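Local coordinates for protein acetyl transferase (Salmonella typhimurium, PDB 1S7K) that transfers an acetyl group, probably from acetyl coenzyme A, to the N-terminal amine of ribosomal protein L7/L12, at residues L64-F76 against A82-N94. Sequence-based numbering, arbitrary orientation.
Sequences LHQRGYAKMYLIF and AGVLSFNAIEPIN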
ATOM      1  N   LEU A  64      -6.031 -11.072  11.468  1.00 19.93           N
ATOM      2  CA  LEU A  64      -6.341 -10.001  10.520  1.00 19.30           C
ATOM      3  C   LEU A  64      -7.698 -10.281   9.829  1.00 19.04           C
ATOM      4  O   LEU A  64      -8.492  -9.362   9.557  1.00 21.93           O
ATOM      5  CB  LEU A  64      -5.239  -9.920   9.430  1.00 18.89           C
ATOM      6  CG  LEU A  64      -3.832  -9.587   9.965  1.00 19.83           C
ATOM      7  CD1 LEU A  64      -2.772  -9.571   8.852  1.00 20.16           C
ATOM      8  CD2 LEU A  64      -3.929  -8.245  10.716  1.00 19.36           C
ATOM      9  N   HIS A  65      -7.947 -11.543   9.539  1.00 19.05           N
ATOM     10  CA  HIS A  65      -9.165 -11.945   8.839  1.00 19.85           C
ATOM     11  C   HIS A  65     -10.400 -11.584   9.675  1.00 21.32           C
ATOM     12  O   HIS A  65     -11.365 -11.039   9.158  1.00 21.41           O
ATOM     13  CB  HIS A  65      -9.066 -13.448   8.489  1.00 18.49           C
ATOM     14  CG  HIS A  65     -10.136 -13.940   7.548  1.00 19.05           C
ATOM     15  ND1 HIS A  65      -9.848 -14.667   6.409  1.00 17.09           N
ATOM     16  CD2 HIS A  65     -11.488 -13.958   7.667  1.00 19.55           C
ATOM     17  CE1 HIS A  65     -10.972 -15.130   5.886  1.00 19.18           C
ATOM     18  NE2 HIS A  65     -11.983 -14.713   6.633  1.00 18.53           N
ATOM     19  N   GLN A  66     -10.334 -11.810  10.981  1.00 23.30           N
ATOM     20  CA  GLN A  66     -11.467 -11.510  11.861  1.00 24.71           C
ATOM     21  C   GLN A  66     -11.656 -10.006  12.027  1.00 24.47           C
ATOM     22  O   GLN A  66     -12.747  -9.531  12.356  1.00 23.57           O
ATOM     23  CB  GLN A  66     -11.256 -12.143  13.250  1.00 27.40           C
ATOM     24  CG  GLN A  66     -11.072 -13.673  13.289  1.00 32.06           C
ATOM     25  CD  GLN A  66     -10.656 -14.208  14.682  1.00 35.24           C
ATOM     26  OE1 GLN A  66      -9.901 -13.550  15.426  1.00 36.13           O
ATOM     27  NE2 GLN A  66     -11.138 -15.411  15.030  1.00 37.99           N
ATOM     28  N   ARG A  67     -10.602  -9.240  11.798  1.00 22.94           N
ATOM     29  CA  ARG A  67     -10.708  -7.808  11.963  1.00 24.49           C
ATOM     30  C   ARG A  67     -10.991  -7.072  10.667  1.00 23.43           C
ATOM     31  O   ARG A  67     -11.328  -5.881  10.660  1.00 23.79           O
ATOM     32  CB  ARG A  67      -9.438  -7.324  12.655  1.00 27.18           C
ATOM     33  CG  ARG A  67      -9.163  -8.164  13.928  1.00 27.62           C
ATOM     34  CD  ARG A  67      -7.919  -7.750  14.682  1.00 29.26           C
ATOM     35  NE  ARG A  67      -7.878  -8.259  16.068  1.00 29.22           N
ATOM     36  CZ  ARG A  67      -8.112  -9.521  16.429  1.00 29.08           C
ATOM     37  NH1 ARG A  67      -8.050  -9.861  17.711  1.00 27.82           N
ATOM     38  NH2 ARG A  67      -8.425 -10.446  15.513  1.00 30.36           N
ATOM     39  N   GLY A  68     -10.922  -7.812   9.560  1.00 23.16           N
ATOM     40  CA  GLY A  68     -11.156  -7.209   8.259  1.00 21.63           C
ATOM     41  C   GLY A  68      -9.946  -6.417   7.794  1.00 20.37           C
ATOM     42  O   GLY A  68     -10.103  -5.456   7.011  1.00 20.88           O
ATOM     43  N   TYR A  69      -8.756  -6.803   8.264  1.00 19.88           N
ATOM     44  CA  TYR A  69      -7.521  -6.115   7.890  1.00 17.97           C
ATOM     45  C   TYR A  69      -6.819  -6.802   6.746  1.00 17.04           C
ATOM     46  O   TYR A  69      -5.896  -6.224   6.140  1.00 15.97           O
ATOM     47  CB  TYR A  69      -6.541  -6.036   9.051  1.00 18.99           C
ATOM     48  CG  TYR A  69      -6.997  -5.074  10.128  1.00 22.79           C
ATOM     49  CD1 TYR A  69      -6.489  -5.169  11.411  1.00 24.74           C
ATOM     50  CD2 TYR A  69      -8.018  -4.138   9.872  1.00 23.88           C
ATOM     51  CE1 TYR A  69      -6.999  -4.357  12.449  1.00 28.01           C
ATOM     52  CE2 TYR A  69      -8.538  -3.327  10.896  1.00 26.22           C
ATOM     53  CZ  TYR A  69      -8.023  -3.450  12.186  1.00 28.22           C
ATOM     54  OH  TYR A  69      -8.542  -2.684  13.251  1.00 30.26           O
ATOM     55  N   ALA A  70      -7.283  -8.009   6.456  1.00 15.18           N
ATOM     56  CA  ALA A  70      -6.743  -8.886   5.388  1.00 14.90           C
ATOM     57  C   ALA A  70      -7.686 -10.088   5.357  1.00 14.47           C
ATOM     58  O   ALA A  70      -8.558 -10.193   6.207  1.00 15.95           O
ATOM     59  CB  ALA A  70      -5.297  -9.394   5.783  1.00 13.94           C
ATOM     60  N   LYS A  71      -7.536 -10.985   4.378  1.00 13.63           N
ATOM     61  CA  LYS A  71      -8.339 -12.205   4.373  1.00 14.42           C
ATOM     62  C   LYS A  71      -7.458 -13.309   3.924  1.00 13.37           C
ATOM     63  O   LYS A  71      -6.574 -13.106   3.063  1.00 15.10           O
ATOM     64  CB  LYS A  71      -9.534 -12.130   3.415  1.00 11.69           C
ATOM     65  CG  LYS A  71     -10.612 -11.072   3.816  1.00 11.43           C
ATOM     66  CD  LYS A  71     -11.366 -11.514   5.155  1.00 10.19           C
ATOM     67  CE  LYS A  71     -12.278 -10.372   5.703  1.00 13.41           C
ATOM     68  NZ  LYS A  71     -12.879 -10.939   6.978  1.00 14.70           N
ATOM     69  N   MET A  72      -7.621 -14.483   4.522  1.00 13.51           N
ATOM     70  CA  MET A  72      -6.850 -15.585   4.022  1.00 14.46           C
ATOM     71  C   MET A  72      -7.812 -16.768   3.801  1.00 16.64           C
ATOM     72  O   MET A  72      -8.386 -17.269   4.773  1.00 17.02           O
ATOM     73  CB  MET A  72      -5.732 -16.003   4.982  1.00 15.80           C
ATOM     74  CG  MET A  72      -5.001 -17.228   4.453  1.00 15.93           C
ATOM     75  SD  MET A  72      -3.818 -17.766   5.690  1.00 20.12           S
ATOM     76  CE  MET A  72      -3.036 -18.890   4.856  1.00 18.02           C
ATOM     77  N   TYR A  73      -8.005 -17.166   2.528  1.00 13.36           N
ATOM     78  CA  TYR A  73      -8.853 -18.292   2.232  1.00 14.11           C
ATOM     79  C   TYR A  73      -8.044 -19.431   1.616  1.00 13.08           C
ATOM     80  O   TYR A  73      -7.063 -19.239   0.894  1.00 15.14           O
ATOM     81  CB  TYR A  73      -9.986 -17.856   1.248  1.00 11.43           C
ATOM     82  CG  TYR A  73     -10.984 -16.879   1.815  1.00 14.69           C
ATOM     83  CD1 TYR A  73     -12.084 -17.327   2.571  1.00 14.69           C
ATOM     84  CD2 TYR A  73     -10.851 -15.508   1.598  1.00 13.66           C
ATOM     85  CE1 TYR A  73     -13.040 -16.394   3.105  1.00 14.54           C
ATOM     86  CE2 TYR A  73     -11.770 -14.585   2.132  1.00 16.77           C
ATOM     87  CZ  TYR A  73     -12.862 -15.037   2.879  1.00 14.77           C
ATOM     88  OH  TYR A  73     -13.787 -14.124   3.368  1.00 14.88           O
ATOM     89  N   LEU A  74      -8.485 -20.647   1.896  1.00 15.06           N
ATOM     90  CA  LEU A  74      -7.911 -21.854   1.343  1.00 13.62           C
ATOM     91  C   LEU A  74      -8.845 -22.326   0.194  1.00 14.18           C
ATOM     92  O   LEU A  74     -10.079 -22.364   0.360  1.00 14.28           O
ATOM     93  CB  LEU A  74      -7.842 -22.939   2.434  1.00 15.18           C
ATOM     94  CG  LEU A  74      -6.745 -22.670   3.445  1.00 18.98           C
ATOM     95  CD1 LEU A  74      -6.582 -23.874   4.386  1.00 20.25           C
ATOM     96  CD2 LEU A  74      -5.432 -22.527   2.670  1.00 19.50           C
ATOM     97  N   ILE A  75      -8.251 -22.648  -0.945  1.00 12.83           N
ATOM     98  CA  ILE A  75      -8.951 -23.124  -2.151  1.00 14.67           C
ATOM     99  C   ILE A  75      -8.962 -24.651  -2.098  1.00 16.22           C
ATOM    100  O   ILE A  75      -7.887 -25.253  -2.031  1.00 14.21           O
ATOM    101  CB  ILE A  75      -8.177 -22.723  -3.443  1.00 13.52           C
ATOM    102  CG1 ILE A  75      -8.155 -21.195  -3.670  1.00 13.17           C
ATOM    103  CG2 ILE A  75      -8.857 -23.344  -4.711  1.00 14.29           C
ATOM    104  CD1 ILE A  75      -6.986 -20.850  -4.692  1.00 17.73           C
ATOM    105  N   PHE A  76     -10.158 -25.247  -2.162  1.00 14.79           N
ATOM    106  CA  PHE A  76     -10.344 -26.699  -2.157  1.00 18.00           C
ATOM    107  C   PHE A  76     -10.983 -27.108  -3.457  1.00 16.78           C
ATOM    108  O   PHE A  76     -11.944 -26.499  -3.908  1.00 16.02           O
ATOM    109  CB  PHE A  76     -11.236 -27.156  -1.015  1.00 18.95           C
ATOM    110  CG  PHE A  76     -10.555 -27.136   0.292  1.00 22.72           C
ATOM    111  CD1 PHE A  76     -10.574 -25.988   1.100  1.00 22.20           C
ATOM    112  CD2 PHE A  76      -9.858 -28.257   0.718  1.00 23.97           C
ATOM    113  CE1 PHE A  76      -9.898 -25.971   2.309  1.00 22.83           C
ATOM    114  CE2 PHE A  76      -9.182 -28.253   1.923  1.00 22.85           C
ATOM    115  CZ  PHE A  76      -9.205 -27.101   2.724  1.00 24.33           C
ATOM    116  N   ALA A  82      -5.887 -27.058  -2.460  1.00 18.67           N
ATOM    117  CA  ALA A  82      -5.124 -26.804  -3.676  1.00 17.14           C
ATOM    118  C   ALA A  82      -4.295 -25.528  -3.705  1.00 16.77           C
ATOM    119  O   ALA A  82      -3.462 -25.376  -4.574  1.00 15.34           O
ATOM    120  CB  ALA A  82      -6.061 -26.804  -4.911  1.00 18.44           C
ATOM    121  N   GLY A  83      -4.570 -24.601  -2.798  1.00 16.81           N
ATOM    122  CA  GLY A  83      -3.762 -23.384  -2.765  1.00 16.74           C
ATOM    123  C   GLY A  83      -4.366 -22.363  -1.850  1.00 16.42           C
ATOM    124  O   GLY A  83      -5.250 -22.683  -1.085  1.00 15.49           O
ATOM    125  N   VAL A  84      -3.874 -21.125  -1.917  1.00 14.23           N
ATOM    126  CA  VAL A  84      -4.338 -20.046  -1.053  1.00 13.30           C
ATOM    127  C   VAL A  84      -4.800 -18.833  -1.899  1.00 10.75           C
ATOM    128  O   VAL A  84      -4.199 -18.553  -2.913  1.00  9.31           O
ATOM    129  CB  VAL A  84      -3.200 -19.521  -0.150  1.00 13.23           C
ATOM    130  CG1 VAL A  84      -3.660 -18.243   0.530  1.00 13.85           C
ATOM    131  CG2 VAL A  84      -2.830 -20.579   0.963  1.00 15.86           C
ATOM    132  N   LEU A  85      -5.901 -18.196  -1.515  1.00  9.67           N
ATOM    133  CA  LEU A  85      -6.382 -16.978  -2.180  1.00 10.69           C
ATOM    134  C   LEU A  85      -6.529 -15.945  -1.035  1.00 11.80           C
ATOM    135  O   LEU A  85      -7.325 -16.158  -0.062  1.00 11.38           O
ATOM    136  CB  LEU A  85      -7.726 -17.216  -2.857  1.00  9.85           C
ATOM    137  CG  LEU A  85      -8.322 -16.004  -3.560  1.00 13.66           C
ATOM    138  CD1 LEU A  85      -7.285 -15.350  -4.421  1.00 17.33           C
ATOM    139  CD2 LEU A  85      -9.534 -16.425  -4.410  1.00 11.30           C
ATOM    140  N   SER A  86      -5.743 -14.861  -1.123  1.00 10.37           N
ATOM    141  CA  SER A  86      -5.707 -13.843  -0.059  1.00 12.36           C
ATOM    142  C   SER A  86      -5.989 -12.426  -0.470  1.00 12.10           C
ATOM    143  O   SER A  86      -5.844 -12.087  -1.639  1.00 13.10           O
ATOM    144  CB  SER A  86      -4.316 -13.813   0.600  1.00 13.42           C
ATOM    145  OG  SER A  86      -3.963 -15.075   1.164  1.00 18.22           O
ATOM    146  N   PHE A  87      -6.405 -11.608   0.493  1.00 11.30           N
ATOM    147  CA  PHE A  87      -6.521 -10.186   0.297  1.00 11.68           C
ATOM    148  C   PHE A  87      -5.307  -9.864   1.228  1.00 14.67           C
ATOM    149  O   PHE A  87      -5.415  -9.947   2.469  1.00 14.00           O
ATOM    150  CB  PHE A  87      -7.831  -9.625   0.873  1.00 11.55           C
ATOM    151  CG  PHE A  87      -9.022  -9.799  -0.014  1.00 10.44           C
ATOM    152  CD1 PHE A  87     -10.318  -9.813   0.525  1.00 11.39           C
ATOM    153  CD2 PHE A  87      -8.878  -9.928  -1.379  1.00 11.85           C
ATOM    154  CE1 PHE A  87     -11.445  -9.969  -0.297  1.00 10.50           C
ATOM    155  CE2 PHE A  87      -9.998 -10.077  -2.211  1.00 13.82           C
ATOM    156  CZ  PHE A  87     -11.291 -10.106  -1.668  1.00 10.53           C
ATOM    157  N   ASN A  88      -4.146  -9.601   0.615  1.00 15.44           N
ATOM    158  CA  ASN A  88      -2.946  -9.360   1.398  1.00 16.73           C
ATOM    159  C   ASN A  88      -3.155  -8.254   2.405  1.00 17.65           C
ATOM    160  O   ASN A  88      -2.585  -8.308   3.510  1.00 21.41           O
ATOM    161  CB  ASN A  88      -1.771  -9.013   0.523  1.00 20.00           C
ATOM    162  CG  ASN A  88      -1.372 -10.159  -0.376  1.00 20.86           C
ATOM    163  OD1 ASN A  88      -1.458 -11.318   0.017  1.00 22.41           O
ATOM    164  ND2 ASN A  88      -0.909  -9.834  -1.589  1.00 25.46           N
ATOM    165  N   ALA A  89      -3.908  -7.226   2.033  1.00 17.54           N
ATOM    166  CA  ALA A  89      -4.202  -6.128   2.959  1.00 16.69           C
ATOM    167  C   ALA A  89      -5.527  -5.529   2.512  1.00 16.83           C
ATOM    168  O   ALA A  89      -5.919  -5.663   1.336  1.00 16.46           O
ATOM    169  CB  ALA A  89      -3.142  -5.053   2.888  1.00 15.67           C
ATOM    170  N   ILE A  90      -6.191  -4.819   3.416  1.00 16.66           N
ATOM    171  CA  ILE A  90      -7.458  -4.152   3.103  1.00 16.47           C
ATOM    172  C   ILE A  90      -7.341  -2.766   3.690  1.00 17.55           C
ATOM    173  O   ILE A  90      -6.665  -2.598   4.723  1.00 17.75           O
ATOM    174  CB  ILE A  90      -8.657  -4.879   3.750  1.00 16.54           C
ATOM    175  CG1 ILE A  90      -8.872  -6.232   3.038  1.00 16.85           C
ATOM    176  CG2 ILE A  90      -9.923  -4.023   3.674  1.00 16.97           C
ATOM    177  CD1 ILE A  90      -9.839  -7.174   3.752  1.00 17.68           C
ATOM    178  N   GLU A  91      -7.959  -1.797   3.015  1.00 14.40           N
ATOM    179  CA  GLU A  91      -8.015  -0.414   3.412  1.00 16.20           C
ATOM    180  C   GLU A  91      -9.527  -0.276   3.708  1.00 17.48           C
ATOM    181  O   GLU A  91     -10.301   0.038   2.822  1.00 14.30           O
ATOM    182  CB  GLU A  91      -7.582   0.460   2.239  1.00 15.36           C
ATOM    183  CG  GLU A  91      -6.092   0.292   1.904  1.00 15.42           C
ATOM    184  CD  GLU A  91      -5.688   1.112   0.711  1.00 16.94           C
ATOM    185  OE1 GLU A  91      -6.558   1.849   0.177  1.00 17.64           O
ATOM    186  OE2 GLU A  91      -4.504   1.004   0.317  1.00 15.23           O
ATOM    187  N   PRO A  92      -9.955  -0.566   4.965  1.00 18.16           N
ATOM    188  CA  PRO A  92     -11.384  -0.484   5.267  1.00 18.88           C
ATOM    189  C   PRO A  92     -12.094   0.761   4.805  1.00 18.70           C
ATOM    190  O   PRO A  92     -13.165   0.673   4.226  1.00 20.15           O
ATOM    191  CB  PRO A  92     -11.441  -0.667   6.816  1.00 19.28           C
ATOM    192  CG  PRO A  92     -10.189  -1.510   7.096  1.00 20.14           C
ATOM    193  CD  PRO A  92      -9.177  -0.764   6.204  1.00 17.17           C
ATOM    194  N   ILE A  93     -11.490   1.922   5.013  1.00 18.20           N
ATOM    195  CA  ILE A  93     -12.190   3.148   4.654  1.00 19.82           C
ATOM    196  C   ILE A  93     -12.395   3.300   3.166  1.00 18.84           C
ATOM    197  O   ILE A  93     -13.431   3.750   2.735  1.00 19.36           O
ATOM    198  CB  ILE A  93     -11.448   4.390   5.231  1.00 20.33           C
ATOM    199  CG1 ILE A  93     -11.224   4.148   6.754  1.00 24.10           C
ATOM    200  CG2 ILE A  93     -12.330   5.657   4.982  1.00 22.09           C
ATOM    201  CD1 ILE A  93     -10.086   5.047   7.440  1.00 27.96           C
ATOM    202  N   ASN A  94     -11.385   2.916   2.385  1.00 17.62           N
ATOM    203  CA  ASN A  94     -11.468   2.984   0.915  1.00 15.11           C
ATOM    204  C   ASN A  94     -12.172   1.730   0.317  1.00 15.14           C
ATOM    205  O   ASN A  94     -12.441   1.681  -0.924  1.00 14.48           O
ATOM    206  CB  ASN A  94     -10.034   3.103   0.329  1.00 13.05           C
ATOM    207  CG  ASN A  94      -9.296   4.365   0.809  1.00 14.47           C
ATOM    208  OD1 ASN A  94      -9.908   5.399   0.996  1.00 14.12           O
ATOM    209  ND2 ASN A  94      -7.952   4.276   0.983  1.00 13.84           N
TER
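Lys71 to Ile75 pair antiparallel with Gly83 to Phe87, the short strand axes 150° apart, and a classic beta bulge sets Ala82 and Gly83 together against Ile75. Ile75 O takes a short, nearly straight bond from Ala82 N (2.7 Å) and a weak one from Gly83 N. Gly83 has a nearly fully extended backbone, which glycine tolerates easily. Ile75 CG1 runs on to Leu85 CB at 4.1 Å. Ile75 touches Ile112 and Met113, and Leu85 touches Met113, residues that bind coenzyme A, although none is bound in this chain. Further along this face, Lys71 CG lies 3.5 Å from Phe87 CD1. A bend at chi2 (-68°) turns the lysine chain back over the His65 ring, CD above its centre, and NZ reaches His65 O at 2.7 Å; a long aliphatic stem with a charged end suits both tasks. On the reverse face, Leu74 CD2 meets Val84 CG2 at 3.7 Å, two branched apolar side chains touching across a non-hydrogen-bonded pair. Before strand 71-76 begins, Ile90 packs CB and CG2 on O of Gly68, the positive-phi residue, suited to glycine, of the Schellman motif ending helix 55-67. Paired backbone amides and apolar flanks thus build a GNAT-fold hairpin whose Ile75–Leu85 side backs the cofactor-binding helix 112-127.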